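Local structure of BT_4661 (Bacteroides thetaiotaomicron, 4AK2) at residues C89-V94 with Y167-P172. The protein binds heparin and probably related heparan sulphate as a SusE-like surface glycan-binding protein of a gut bacterium, this chain being its ligand-binding domain. Numbering follows the deposited sequence. Where two conformers were deposited one is given.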
# COMPACT_ATOMS: atom_id res chain seq x y z
N CYS A 89 -6.61 1.88 -4.44
CA CYS A 89 -6.28 0.67 -3.72
C CYS A 89 -7.04 0.59 -2.42
O CYS A 89 -7.42 1.61 -1.83
CB CYS A 89 -4.78 0.63 -3.40
SG CYS A 89 -3.68 0.43 -4.82
N GLY A 90 -7.23 -0.64 -1.96
CA GLY A 90 -7.80 -0.91 -0.65
C GLY A 90 -6.88 -1.84 0.13
O GLY A 90 -5.94 -2.47 -0.43
N MET A 91 -7.15 -1.99 1.41
CA MET A 91 -6.32 -2.80 2.31
C MET A 91 -7.24 -3.44 3.36
O MET A 91 -8.11 -2.73 3.92
CB MET A 91 -5.29 -1.90 2.98
CG MET A 91 -4.46 -2.59 4.05
SD MET A 91 -3.51 -1.35 4.96
CE MET A 91 -2.62 -2.43 6.07
N VAL A 92 -7.06 -4.71 3.64
CA VAL A 92 -7.70 -5.41 4.74
C VAL A 92 -6.63 -6.01 5.64
O VAL A 92 -5.50 -6.28 5.19
CB VAL A 92 -8.72 -6.50 4.30
CG1 VAL A 92 -9.76 -5.93 3.34
CG2 VAL A 92 -8.00 -7.66 3.65
N MET A 93 -6.93 -6.28 6.90
CA MET A 93 -6.14 -7.13 7.76
C MET A 93 -6.89 -8.44 7.96
O MET A 93 -8.06 -8.43 8.40
CB MET A 93 -5.87 -6.46 9.11
CG MET A 93 -4.92 -5.28 9.04
SD MET A 93 -3.21 -5.68 8.53
CE MET A 93 -2.78 -6.81 9.85
N VAL A 94 -6.23 -9.56 7.61
CA VAL A 94 -6.75 -10.91 7.83
C VAL A 94 -6.17 -11.49 9.07
O VAL A 94 -4.93 -11.40 9.25
CB VAL A 94 -6.52 -11.82 6.63
CG1 VAL A 94 -6.98 -13.24 6.94
CG2 VAL A 94 -7.22 -11.24 5.43
N TYR A 167 -1.70 3.23 8.04
CA TYR A 167 -2.28 2.17 8.87
C TYR A 167 -1.14 1.44 9.55
O TYR A 167 -0.34 0.77 8.87
CB TYR A 167 -3.12 1.20 8.03
CG TYR A 167 -4.23 1.95 7.38
CD1 TYR A 167 -5.38 2.30 8.13
CD2 TYR A 167 -4.15 2.40 6.07
CE1 TYR A 167 -6.37 3.10 7.61
CE2 TYR A 167 -5.20 3.18 5.50
CZ TYR A 167 -6.32 3.51 6.29
OH TYR A 167 -7.34 4.29 5.77
N ASN A 168 -1.03 1.57 10.86
CA ASN A 168 -0.04 0.81 11.61
C ASN A 168 -0.36 -0.66 11.47
O ASN A 168 -1.54 -1.08 11.50
CB ASN A 168 -0.13 1.18 13.10
CG ASN A 168 0.93 0.47 13.92
OD1 ASN A 168 2.07 0.38 13.52
ND2 ASN A 168 0.53 -0.10 15.04
N ILE A 169 0.67 -1.47 11.24
CA ILE A 169 0.50 -2.92 11.10
C ILE A 169 1.05 -3.61 12.33
O ILE A 169 0.27 -4.15 13.13
CB ILE A 169 1.10 -3.46 9.77
CG1 ILE A 169 0.25 -2.93 8.58
CG2 ILE A 169 1.22 -4.97 9.78
CD1 ILE A 169 0.92 -3.08 7.21
N ALA A 170 2.36 -3.51 12.53
CA ALA A 170 2.97 -4.14 13.71
C ALA A 170 3.95 -3.21 14.45
O ALA A 170 4.84 -3.66 15.17
CB ALA A 170 3.60 -5.51 13.37
N GLY A 171 3.79 -1.91 14.22
CA GLY A 171 4.56 -0.89 14.93
C GLY A 171 3.92 -0.60 16.27
O GLY A 171 2.92 -1.22 16.64
N PRO A 172 4.49 0.37 16.99
CA PRO A 172 3.93 0.72 18.30
C PRO A 172 2.54 1.34 18.15
O PRO A 172 2.25 2.02 17.17
CB PRO A 172 4.93 1.74 18.87
CG PRO A 172 5.79 2.18 17.72
CD PRO A 172 5.69 1.16 16.63
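The Y167 ring meets M91 SD from an oblique direction: the sulfur sits 4.8 Å from the ring centroid, 50° off the normal, and 4.0 Å from Y167 CD2. This Met-aromatic contact belongs to a buried interface between two beta-sheets, with strand 89-98 of the four-stranded sheet on one side and the end of strand 163-168, running into a loop, on the other. K62 and P65 also touch the Y167 side chain, and the H63 ring meets its ring with the planes at about 55°. Y167 OH hydrogen-bonds H63 ND1, so the phenol is tied to strand 56-63, the neighbour of 89-98, and its polar end is satisfied within this buried region.

No hydrogen bond joins the two segments; sulfur, methyl and ring contacts do the work. In the conformer given, M91 reaches across because its CG is anti to the backbone N (chi1 174°) and the chain stays extended out to CE; it and Y167 pass each other head to tail. M93, two residues on, coils, its three torsions all turning the same way, and its CE comes only to 4.4 Å from I169 CG2. A246 of strand 241-254 touches both M91 and I169. Beyond the interface, N168 ND2 donates to G171 O at 3.1 Å from above the carbonyl plane. At the methionine tip, M91 CE lies 3.8 Å from both CG1 and CD1 of I169.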